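PDB 7NMQ: hemolysin BL lytic component L1 from Bacillus cereus, which probably acts with the other hemolysin BL components as part of an alpha-helical pore-forming enterotoxin that lyses host cells. Local coordinates for residues 232-237 with 242-247; 93-98 with 342-347; 165-168 with 172-175; 11-16 with 304-309. One frame throughout, in Å; residues are numbered along the deposited sequence. Where two conformers were deposited one is given.

Interaction 1: residues 232-237 with 242-247; sequences GGLSAL and IGLGTA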
loop_
_atom_site.group_PDB
_atom_site.type_symbol
_atom_site.label_atom_id
_atom_site.label_comp_id
_atom_site.label_asym_id
_atom_site.label_seq_id
_atom_site.Cartn_x
_atom_site.Cartn_y
_atom_site.Cartn_z
ATOM N N GLY A 232 4.579 -17.251 12.173
ATOM C CA GLY A 232 3.612 -17.269 13.286
ATOM C C GLY A 232 2.268 -16.674 12.907
ATOM O O GLY A 232 1.417 -16.491 13.800
ATOM N N GLY A 233 2.056 -16.357 11.641
ATOM C CA GLY A 233 0.796 -15.740 11.193
ATOM C C GLY A 233 0.442 -14.493 12.013
ATOM O O GLY A 233 1.284 -13.606 12.181
ATOM N N LEU A 234 -0.794 -14.429 12.523
ATOM C CA LEU A 234 -1.261 -13.258 13.290
ATOM C C LEU A 234 -1.063 -13.482 14.788
ATOM O O LEU A 234 -1.612 -12.690 15.577
ATOM C CB LEU A 234 -2.741 -13.016 12.973
ATOM C CG LEU A 234 -3.044 -12.732 11.504
ATOM C CD1 LEU A 234 -4.469 -12.309 11.280
ATOM C CD2 LEU A 234 -2.127 -11.677 10.926
ATOM N N SER A 235 -0.283 -14.472 15.222
ATOM C CA SER A 235 -0.084 -14.819 16.667
ATOM C C SER A 235 0.187 -13.611 17.563
ATOM O O SER A 235 -0.328 -13.571 18.718
ATOM C CB SER A 235 1.101 -15.770 16.849
ATOM O OG SER A 235 0.765 -17.009 16.335
ATOM N N ALA A 236 1.019 -12.675 17.128
ATOM C CA ALA A 236 1.517 -11.581 17.986
ATOM C C ALA A 236 0.392 -10.645 18.386
ATOM O O ALA A 236 0.646 -9.774 19.223
ATOM C CB ALA A 236 2.637 -10.815 17.318
ATOM N N LEU A 237 -0.766 -10.759 17.742
ATOM C CA LEU A 237 -1.905 -9.858 18.009
ATOM C C LEU A 237 -2.842 -10.417 19.087
ATOM O O LEU A 237 -3.881 -9.829 19.312
ATOM C CB LEU A 237 -2.658 -9.618 16.704
ATOM C CG LEU A 237 -1.824 -8.918 15.636
ATOM C CD1 LEU A 237 -2.450 -9.103 14.265
ATOM C CD2 LEU A 237 -1.634 -7.456 15.983
ATOM N N ILE A 242 -7.728 -6.158 19.724
ATOM C CA ILE A 242 -8.378 -5.903 18.404
ATOM C C ILE A 242 -9.256 -7.095 18.011
ATOM O O ILE A 242 -9.688 -7.153 16.857
ATOM C CB ILE A 242 -7.351 -5.571 17.307
ATOM C CG1 ILE A 242 -6.398 -6.728 17.019
ATOM C CG2 ILE A 242 -6.615 -4.296 17.653
ATOM C CD1 ILE A 242 -5.560 -6.511 15.803
ATOM N N GLY A 243 -9.581 -7.991 18.932
ATOM C CA GLY A 243 -10.549 -9.064 18.630
ATOM C C GLY A 243 -9.977 -10.224 17.834
ATOM O O GLY A 243 -10.741 -10.881 17.118
ATOM N N LEU A 244 -8.710 -10.567 18.016
ATOM C CA LEU A 244 -8.149 -11.720 17.275
ATOM C C LEU A 244 -8.950 -12.970 17.635
ATOM O O LEU A 244 -9.029 -13.893 16.847
ATOM C CB LEU A 244 -6.678 -11.922 17.609
ATOM C CG LEU A 244 -5.979 -12.911 16.679
ATOM C CD1 LEU A 244 -5.893 -12.365 15.263
ATOM C CD2 LEU A 244 -4.588 -13.229 17.206
ATOM N N GLY A 245 -9.474 -13.030 18.851
ATOM C CA GLY A 245 -10.195 -14.209 19.366
ATOM C C GLY A 245 -11.674 -14.208 19.029
ATOM O O GLY A 245 -12.314 -15.229 19.282
ATOM N N THR A 246 -12.187 -13.158 18.408
ATOM C CA THR A 246 -13.592 -13.083 17.938
ATOM C C THR A 246 -13.762 -14.015 16.739
ATOM O O THR A 246 -12.750 -14.384 16.112
ATOM C CB THR A 246 -13.999 -11.652 17.581
ATOM O OG1 THR A 246 -13.268 -11.210 16.443
ATOM C CG2 THR A 246 -13.853 -10.715 18.765
ATOM N N ALA A 247 -14.992 -14.248 16.295
ATOM C CA ALA A 247 -15.187 -15.079 15.085
ATOM C C ALA A 247 -14.423 -14.443 13.911
ATOM O O ALA A 247 -13.784 -15.162 13.129
ATOM C CB ALA A 247 -16.651 -15.193 14.747
HETATM O O HOH W 1 -6.585 -9.071 19.722
#

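Interaction 2: residues 93-98 with 342-347; sequences NYYDTL and AAKESW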
loop_
_atom_site.group_PDB
_atom_site.type_symbol
_atom_site.label_atom_id
_atom_site.label_comp_id
_atom_site.label_asym_id
_atom_site.label_seq_id
_atom_site.Cartn_x
_atom_site.Cartn_y
_atom_site.Cartn_z
ATOM N N ASN A 93 -0.861 23.684 18.173
ATOM C CA ASN A 93 -0.082 24.862 18.571
ATOM C C ASN A 93 -0.882 26.170 18.364
ATOM O O ASN A 93 -0.566 27.148 19.060
ATOM C CB ASN A 93 1.236 24.895 17.826
ATOM C CG ASN A 93 2.124 25.933 18.455
ATOM O OD1 ASN A 93 2.273 25.981 19.683
ATOM N ND2 ASN A 93 2.670 26.779 17.631
ATOM N N TYR A 94 -1.817 26.208 17.431
ATOM C CA TYR A 94 -2.648 27.413 17.173
ATOM C C TYR A 94 -3.815 27.422 18.170
ATOM O O TYR A 94 -4.390 28.500 18.366
ATOM C CB TYR A 94 -3.167 27.473 15.732
ATOM C CG TYR A 94 -2.272 28.120 14.709
ATOM C CD1 TYR A 94 -0.986 27.680 14.474
ATOM C CD2 TYR A 94 -2.667 29.240 14.006
ATOM C CE1 TYR A 94 -0.142 28.266 13.545
ATOM C CE2 TYR A 94 -1.836 29.841 13.076
ATOM C CZ TYR A 94 -0.571 29.368 12.830
ATOM O OH TYR A 94 0.224 29.998 11.905
ATOM N N TYR A 95 -4.199 26.300 18.735
ATOM C CA TYR A 95 -5.501 26.147 19.424
ATOM C C TYR A 95 -5.656 27.219 20.496
ATOM O O TYR A 95 -6.713 27.894 20.565
ATOM C CB TYR A 95 -5.594 24.748 20.044
ATOM C CG TYR A 95 -6.852 24.539 20.854
ATOM C CD1 TYR A 95 -8.074 24.283 20.250
ATOM C CD2 TYR A 95 -6.848 24.690 22.227
ATOM C CE1 TYR A 95 -9.220 24.057 21.005
ATOM C CE2 TYR A 95 -7.985 24.462 22.990
ATOM C CZ TYR A 95 -9.185 24.174 22.382
ATOM O OH TYR A 95 -10.282 24.003 23.188
ATOM N N ASP A 96 -4.686 27.362 21.388
ATOM C CA ASP A 96 -4.903 28.328 22.502
ATOM C C ASP A 96 -5.107 29.774 21.982
ATOM O O ASP A 96 -5.929 30.520 22.575
ATOM C CB ASP A 96 -3.768 28.290 23.509
ATOM C CG ASP A 96 -3.775 27.092 24.431
ATOM O OD1 ASP A 96 -4.832 26.414 24.524
ATOM O OD2 ASP A 96 -2.709 26.836 25.051
ATOM N N THR A 97 -4.387 30.181 20.951
ATOM C CA THR A 97 -4.522 31.507 20.326
ATOM C C THR A 97 -5.920 31.625 19.722
ATOM O O THR A 97 -6.558 32.702 19.844
ATOM C CB THR A 97 -3.459 31.810 19.273
ATOM O OG1 THR A 97 -2.200 31.690 19.922
ATOM C CG2 THR A 97 -3.612 33.160 18.628
ATOM N N LEU A 98 -6.376 30.611 18.993
ATOM C CA LEU A 98 -7.713 30.705 18.374
ATOM C C LEU A 98 -8.759 30.861 19.487
ATOM O O LEU A 98 -9.655 31.691 19.344
ATOM C CB LEU A 98 -8.001 29.475 17.518
ATOM C CG LEU A 98 -7.014 29.226 16.381
ATOM C CD1 LEU A 98 -7.227 27.880 15.697
ATOM C CD2 LEU A 98 -7.025 30.345 15.403
ATOM N N ALA A 342 -13.661 20.236 19.367
ATOM C CA ALA A 342 -13.977 18.960 18.698
ATOM C C ALA A 342 -12.827 18.617 17.751
ATOM O O ALA A 342 -12.404 17.428 17.705
ATOM C CB ALA A 342 -15.308 18.980 17.988
ATOM N N ALA A 343 -12.356 19.586 16.987
ATOM C CA ALA A 343 -11.258 19.355 16.033
ATOM C C ALA A 343 -9.958 19.024 16.765
ATOM O O ALA A 343 -9.189 18.173 16.282
ATOM C CB ALA A 343 -11.128 20.559 15.152
ATOM N N LYS A 344 -9.704 19.685 17.888
ATOM C CA LYS A 344 -8.486 19.436 18.692
ATOM C C LYS A 344 -8.439 17.941 18.994
ATOM O O LYS A 344 -7.394 17.303 18.766
ATOM C CB LYS A 344 -8.530 20.289 19.957
ATOM C CG LYS A 344 -7.250 20.299 20.769
ATOM C CD LYS A 344 -7.490 20.924 22.122
ATOM C CE LYS A 344 -6.228 21.456 22.756
ATOM N NZ LYS A 344 -5.238 20.383 22.975
ATOM N N GLU A 345 -9.555 17.415 19.491
ATOM C CA GLU A 345 -9.621 16.005 19.919
ATOM C C GLU A 345 -9.446 15.086 18.707
ATOM O O GLU A 345 -8.698 14.105 18.806
ATOM C CB GLU A 345 -10.905 15.781 20.707
ATOM C CG GLU A 345 -10.851 16.518 22.039
ATOM C CD GLU A 345 -12.073 16.460 22.948
ATOM O OE1 GLU A 345 -12.882 15.517 22.791
ATOM O OE2 GLU A 345 -12.207 17.353 23.844
ATOM N N SER A 346 -10.140 15.350 17.599
ATOM C CA SER A 346 -10.096 14.436 16.421
ATOM C C SER A 346 -8.696 14.479 15.773
ATOM O O SER A 346 -8.121 13.414 15.446
ATOM C CB SER A 346 -11.212 14.718 15.441
ATOM O OG SER A 346 -11.305 16.099 15.112
ATOM N N TRP A 347 -8.089 15.649 15.668
ATOM C CA TRP A 347 -6.710 15.780 15.150
ATOM C C TRP A 347 -5.726 15.048 16.065
ATOM O O TRP A 347 -4.868 14.307 15.537
ATOM C CB TRP A 347 -6.317 17.234 14.929
ATOM C CG TRP A 347 -6.859 17.785 13.653
ATOM C CD1 TRP A 347 -7.874 18.691 13.487
ATOM C CD2 TRP A 347 -6.453 17.392 12.331
ATOM N NE1 TRP A 347 -8.095 18.908 12.160
ATOM C CE2 TRP A 347 -7.253 18.114 11.430
ATOM C CE3 TRP A 347 -5.464 16.522 11.857
ATOM C CZ2 TRP A 347 -7.098 18.017 10.067
ATOM C CZ3 TRP A 347 -5.339 16.413 10.497
ATOM C CH2 TRP A 347 -6.143 17.147 9.614
#

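Interaction 3: residues 165-168 with 172-175; sequences ILAG and TIPQ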
loop_
_atom_site.group_PDB
_atom_site.type_symbol
_atom_site.label_atom_id
_atom_site.label_comp_id
_atom_site.label_asym_id
_atom_site.label_seq_id
_atom_site.Cartn_x
_atom_site.Cartn_y
_atom_site.Cartn_z
ATOM N N ILE A 165 7.650 -22.924 -25.538
ATOM C CA ILE A 165 8.837 -23.716 -25.936
ATOM C C ILE A 165 9.042 -24.806 -24.887
ATOM O O ILE A 165 9.209 -25.991 -25.232
ATOM C CB ILE A 165 10.073 -22.835 -26.109
ATOM C CG1 ILE A 165 9.861 -21.890 -27.280
ATOM C CG2 ILE A 165 11.336 -23.656 -26.263
ATOM C CD1 ILE A 165 10.899 -20.845 -27.385
ATOM N N LEU A 166 8.997 -24.463 -23.622
ATOM C CA LEU A 166 9.184 -25.471 -22.586
ATOM C C LEU A 166 8.045 -26.499 -22.621
ATOM O O LEU A 166 8.316 -27.714 -22.450
ATOM C CB LEU A 166 9.299 -24.779 -21.237
ATOM C CG LEU A 166 10.484 -23.847 -21.068
ATOM C CD1 LEU A 166 10.410 -23.143 -19.724
ATOM C CD2 LEU A 166 11.802 -24.590 -21.210
ATOM N N ALA A 167 6.798 -26.096 -22.844
ATOM C CA ALA A 167 5.647 -27.009 -22.930
ATOM C C ALA A 167 5.780 -27.910 -24.160
ATOM O O ALA A 167 5.267 -29.021 -24.152
ATOM C CB ALA A 167 4.364 -26.203 -22.986
ATOM N N GLY A 168 6.490 -27.452 -25.188
ATOM C CA GLY A 168 6.768 -28.302 -26.343
ATOM C C GLY A 168 7.694 -29.440 -25.948
ATOM O O GLY A 168 7.596 -30.533 -26.505
ATOM N N THR A 172 3.608 -31.780 -19.191
ATOM C CA THR A 172 3.032 -31.475 -17.868
ATOM C C THR A 172 3.075 -29.958 -17.605
ATOM O O THR A 172 2.488 -29.543 -16.615
ATOM C CB THR A 172 3.760 -32.241 -16.766
ATOM O OG1 THR A 172 5.156 -31.968 -16.879
ATOM C CG2 THR A 172 3.495 -33.728 -16.839
ATOM N N ILE A 173 3.811 -29.174 -18.375
ATOM C CA ILE A 173 4.037 -27.727 -18.094
ATOM C C ILE A 173 2.733 -26.938 -18.064
ATOM O O ILE A 173 2.571 -26.124 -17.150
ATOM C CB ILE A 173 5.112 -27.150 -19.012
ATOM C CG1 ILE A 173 6.457 -27.624 -18.459
ATOM C CG2 ILE A 173 5.024 -25.633 -19.121
ATOM C CD1 ILE A 173 7.641 -27.209 -19.226
ATOM N N PRO A 174 1.798 -27.071 -19.004
ATOM C CA PRO A 174 0.591 -26.232 -18.917
ATOM C C PRO A 174 -0.171 -26.445 -17.606
ATOM O O PRO A 174 -0.666 -25.442 -17.036
ATOM C CB PRO A 174 -0.158 -26.649 -20.183
ATOM C CG PRO A 174 0.952 -27.039 -21.141
ATOM C CD PRO A 174 1.919 -27.806 -20.278
ATOM N N GLN A 175 -0.250 -27.660 -17.093
ATOM C CA GLN A 175 -1.014 -27.944 -15.852
ATOM C C GLN A 175 -0.254 -27.294 -14.687
ATOM O O GLN A 175 -0.880 -26.722 -13.780
ATOM C CB GLN A 175 -1.238 -29.447 -15.678
ATOM C CG GLN A 175 -1.999 -29.841 -14.428
ATOM C CD GLN A 175 -2.539 -31.257 -14.466
ATOM O OE1 GLN A 175 -2.117 -32.117 -15.250
ATOM N NE2 GLN A 175 -3.499 -31.517 -13.594
#

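Interaction 4: residues 11-16 with 304-309; sequences KKALAE and LTNIQK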
loop_
_atom_site.group_PDB
_atom_site.type_symbol
_atom_site.label_atom_id
_atom_site.label_comp_id
_atom_site.label_asym_id
_atom_site.label_seq_id
_atom_site.Cartn_x
_atom_site.Cartn_y
_atom_site.Cartn_z
ATOM N N LYS A 11 -8.900 9.333 8.349
ATOM C CA LYS A 11 -8.573 8.102 9.097
ATOM C C LYS A 11 -8.723 6.883 8.175
ATOM O O LYS A 11 -7.798 6.072 8.087
ATOM C CB LYS A 11 -9.453 8.002 10.331
ATOM C CG LYS A 11 -8.842 7.274 11.501
ATOM C CD LYS A 11 -9.620 7.465 12.793
ATOM C CE LYS A 11 -8.996 6.686 13.934
ATOM N NZ LYS A 11 -9.909 6.595 15.092
ATOM N N LYS A 12 -9.845 6.795 7.486
ATOM C CA LYS A 12 -10.170 5.646 6.622
ATOM C C LYS A 12 -9.165 5.609 5.453
ATOM O O LYS A 12 -8.672 4.539 5.120
ATOM C CB LYS A 12 -11.645 5.711 6.225
ATOM C CG LYS A 12 -12.598 5.404 7.377
ATOM C CD LYS A 12 -14.009 4.957 6.985
ATOM C CE LYS A 12 -14.056 3.575 6.364
ATOM N NZ LYS A 12 -15.405 3.227 5.854
ATOM N N ALA A 13 -8.868 6.749 4.850
ATOM C CA ALA A 13 -7.950 6.833 3.697
ATOM C C ALA A 13 -6.558 6.421 4.165
ATOM O O ALA A 13 -5.840 5.756 3.389
ATOM C CB ALA A 13 -7.960 8.232 3.144
ATOM N N LEU A 14 -6.150 6.791 5.378
ATOM C CA LEU A 14 -4.821 6.410 5.899
ATOM C C LEU A 14 -4.771 4.908 6.079
ATOM O O LEU A 14 -3.689 4.362 5.805
ATOM C CB LEU A 14 -4.495 7.072 7.234
ATOM C CG LEU A 14 -3.929 8.468 7.136
ATOM C CD1 LEU A 14 -3.828 9.022 8.536
ATOM C CD2 LEU A 14 -2.569 8.456 6.455
ATOM N N ALA A 15 -5.832 4.297 6.566
ATOM C CA ALA A 15 -5.837 2.847 6.824
ATOM C C ALA A 15 -5.634 2.112 5.507
ATOM O O ALA A 15 -4.833 1.143 5.438
ATOM C CB ALA A 15 -7.107 2.444 7.496
ATOM N N GLU A 16 -6.315 2.566 4.460
ATOM C CA GLU A 16 -6.185 1.957 3.118
ATOM C C GLU A 16 -4.762 2.181 2.626
ATOM O O GLU A 16 -4.151 1.229 2.120
ATOM C CB GLU A 16 -7.159 2.600 2.138
ATOM C CG GLU A 16 -8.597 2.356 2.479
ATOM C CD GLU A 16 -9.582 2.890 1.458
ATOM O OE1 GLU A 16 -9.157 3.569 0.495
ATOM O OE2 GLU A 16 -10.774 2.640 1.643
ATOM N N LEU A 304 -4.947 7.919 -2.377
ATOM C CA LEU A 304 -4.378 9.280 -2.288
ATOM C C LEU A 304 -5.349 10.290 -2.889
ATOM O O LEU A 304 -5.375 11.422 -2.408
ATOM C CB LEU A 304 -3.038 9.285 -3.006
ATOM C CG LEU A 304 -1.912 8.654 -2.228
ATOM C CD1 LEU A 304 -0.720 8.568 -3.115
ATOM C CD2 LEU A 304 -1.585 9.424 -1.004
ATOM N N THR A 305 -6.067 9.924 -3.939
ATOM C CA THR A 305 -7.119 10.796 -4.519
ATOM C C THR A 305 -8.152 11.078 -3.432
ATOM O O THR A 305 -8.599 12.237 -3.314
ATOM C CB THR A 305 -7.706 10.157 -5.779
ATOM O OG1 THR A 305 -6.660 10.069 -6.752
ATOM C CG2 THR A 305 -8.845 10.958 -6.364
ATOM N N ASN A 306 -8.461 10.099 -2.607
ATOM C CA ASN A 306 -9.443 10.292 -1.514
ATOM C C ASN A 306 -8.841 11.255 -0.486
ATOM O O ASN A 306 -9.543 12.156 -0.031
ATOM C CB ASN A 306 -9.848 8.978 -0.868
ATOM C CG ASN A 306 -10.978 9.167 0.108
ATOM O OD1 ASN A 306 -11.977 9.827 -0.200
ATOM N ND2 ASN A 306 -10.794 8.673 1.311
ATOM N N ILE A 307 -7.559 11.117 -0.165
ATOM C CA ILE A 307 -6.876 12.044 0.779
ATOM C C ILE A 307 -6.954 13.452 0.203
ATOM O O ILE A 307 -7.282 14.404 0.948
ATOM C CB ILE A 307 -5.430 11.625 1.086
ATOM C CG1 ILE A 307 -5.448 10.328 1.908
ATOM C CG2 ILE A 307 -4.619 12.719 1.765
ATOM C CD1 ILE A 307 -4.090 9.737 2.204
ATOM N N GLN A 308 -6.683 13.610 -1.088
ATOM C CA GLN A 308 -6.772 14.943 -1.724
ATOM C C GLN A 308 -8.195 15.513 -1.576
ATOM O O GLN A 308 -8.324 16.701 -1.204
ATOM C CB GLN A 308 -6.384 14.844 -3.190
ATOM C CG GLN A 308 -6.591 16.192 -3.850
ATOM C CD GLN A 308 -5.894 16.223 -5.157
ATOM O OE1 GLN A 308 -6.268 15.505 -6.068
ATOM N NE2 GLN A 308 -4.848 17.035 -5.214
ATOM N N LYS A 309 -9.218 14.727 -1.844
ATOM C CA LYS A 309 -10.629 15.133 -1.695
ATOM C C LYS A 309 -10.878 15.588 -0.253
ATOM O O LYS A 309 -11.563 16.622 -0.073
ATOM C CB LYS A 309 -11.569 13.992 -2.076
ATOM C CG LYS A 309 -13.055 14.259 -1.883
ATOM C CD LYS A 309 -13.950 13.220 -2.549
ATOM C CE LYS A 309 -13.650 11.811 -2.103
ATOM N NZ LYS A 309 -13.651 11.709 -0.628
#

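Interaction 1: residues 232-237 with 242-247
An apolar contact with one bridging water joins residues 232-237 to 242-247, two pieces of the loop that runs from strand 225-230 to helix 247-272, inside a segment predicted to cross the membrane. Leu244 carries it. With its CG anti to the backbone N (chi1 -169°), the isobutyl group reaches across to the other segment. Leu244 CD1 lies 4.0 Å from Leu234 CB. Leu244 CD2 lies 4.1 Å from Leu237 CB and approaches Leu234 O at 3.4 Å. That oxygen already accepts the backbone N-H of Leu237. Beside this pair the side chains of Leu237 and Ile242 cross obliquely, Leu237 CD2 to Ile242 CD1 at 4.0 Å, and Ile242 continues onto Ala205, Leu208 and Val209 of helix 203-216. Past the contact, the backbone N-H of Thr246 closes a type I turn on Gly243 O, and Thr246 OG1 donates to the same oxygen at 2.6 Å. Thr246 is also the N-cap of helix 247-272, its OG1 bonding to Gly249 N. Apolar contacts and a water bridge, rather than direct hydrogen bonds, join the two segments: one water bonds to three main-chain groups, Leu237 O (2.8 Å), Ile242 N and Leu244 N.

Interaction 2: residues 93-98 with 342-347
Tyr95 and Lys344 make the whole contact between 93-98 and 342-347, a surface crossing of the aliphatic lysine chain over one face of the phenol ring. It is side-chain packing between helices of the elongated helical bundle of this ClyA/HblB-like family. The nearest CA atoms are those of the same two residues, 7.4 Å apart, and both side chains leave the backbone with CG anti to N (chi1 176° for Tyr95), which sends them into the space between the helices. Lys344 was modelled in two positions, and the geometry that follows belongs to one of them.

The main interaction is CH-pi. In this conformer Lys344 CD sits 3.5 Å from the Tyr95 ring centroid, only 5° off the ring normal, so it lies almost exactly above the middle of the face. Lys344 CE is displaced toward CD2 of the ring, whereas Lys344 CB approaches the other side, at CD1 and CE1. The two side chains cross at about a right angle.

The charged end lies farther from the ring. Lys344 NZ is 5.0 Å from the Tyr95 ring centroid, at most a weak cation-pi attraction, and it hydrogen-bonds to Gln92 OE1. The carboxylate of Asp96 is more remote, OD1 to Lys344 NZ being 6.2 Å.

Around this pair, helix 45-103 and helix 330-357 also meet through Tyr95 on Leu340 and Lys341, Lys344 on Phe91, and Trp347, which turns inward to Tyr87 and Phe91 as well as Trp311 of helix 275-325.

Interaction 3: residues 165-168 with 172-175
Ala167 and Ile173 bring their CA atoms to 5.1 Å where the chain turns out of helix 161-169 and into helix 173-200, and no hydrogen bond crosses between 165-168 and 172-175. Ile173 is the side chain that spans the gap. Its CG1 lies anti to the carbonyl carbon (chi1 -77°) and the extended branch carries Ile173 CD1 against the backbone of the first helix, 3.3 Å from Leu166 O and 3.6 Å from Leu166 CB. The other branch works separately: CG2 of Ile173 rests 4.0 Å from Ala167 CB.

The segments belong to two consecutive helices joined by a short connection, at one end of the elongated helical bundle. Leu166 and Ile173 both pack on Val280 of helix 275-325, and Ile173 on Asn277 as well, so the connection is seated against that long helix.

On the outer side, the ring of Pro174 meets the same alanine methyl, with Pro174 CG and Ala167 CB 4.0 Å apart and Pro174 CD equally near.

Interaction 4: residues 11-16 with 304-309
Ala13 meets Asn306 and Ile307 where helix 10-33 runs beside helix 275-325 in the elongated helical bundle, a buried contact with its centre about 12 Å from the centre of the chain. The nearest CA atoms, Ala13 to Ile307, are 6.1 Å apart, a close approach made possible by the small side chain on one helix.

Asn306 can be followed outward. Its CB points toward helix 10-33, and CG then stands anti to the backbone N (chi1 -172°), beside the carbonyl carbon. From CG the amide divides its two ends. Asn306 ND2 turns to the neighbouring helix and comes 3.4 Å from Ala13 CB and 4.1 Å from Ala13 CA, meeting carbon atoms there. Asn306 OD1 stays with its own helix: Lys309 NZ donates to it at 2.6 Å, nearly along the C=O axis with a C=O...N angle of 165°, and Gln310 NE2 donates to it as well.

Next to it in sequence, Ile307 presses CG1 on the same methyl, Ala13 CB, at 3.5 Å, tighter than ordinary van der Waals contact.

Two donors on OD1 should restrict rotation of the Asn306 amide and would probably polarise it, while its ND2 end packs on a methyl group. The two segments themselves are joined by van der Waals contact of an amide nitrogen and an isoleucine carbon with one alanine methyl, with no hydrogen bond across.

Interactions 2 and 4 belong to the long bundle and cross along the chain: helix 10-33 precedes helix 45-103, and helix 275-325 precedes helix 330-357. Their centres are 22 Å apart. Interactions 1 and 3 are local closures within the intervening sequence, 3 coming before 1, with centres 41 Å apart. Interactions 2 and 3 have centres 65 Å apart, on opposite sides of the chain's centre, whereas interaction 1, in the predicted membrane-spanning region, and interaction 4 have centres 26 Å apart. The long-range pairs thus bring early and late helices of the chain together; interaction 3 joins two consecutive helices, and interaction 1 lies in the loop from the strand pair to helix 247-272.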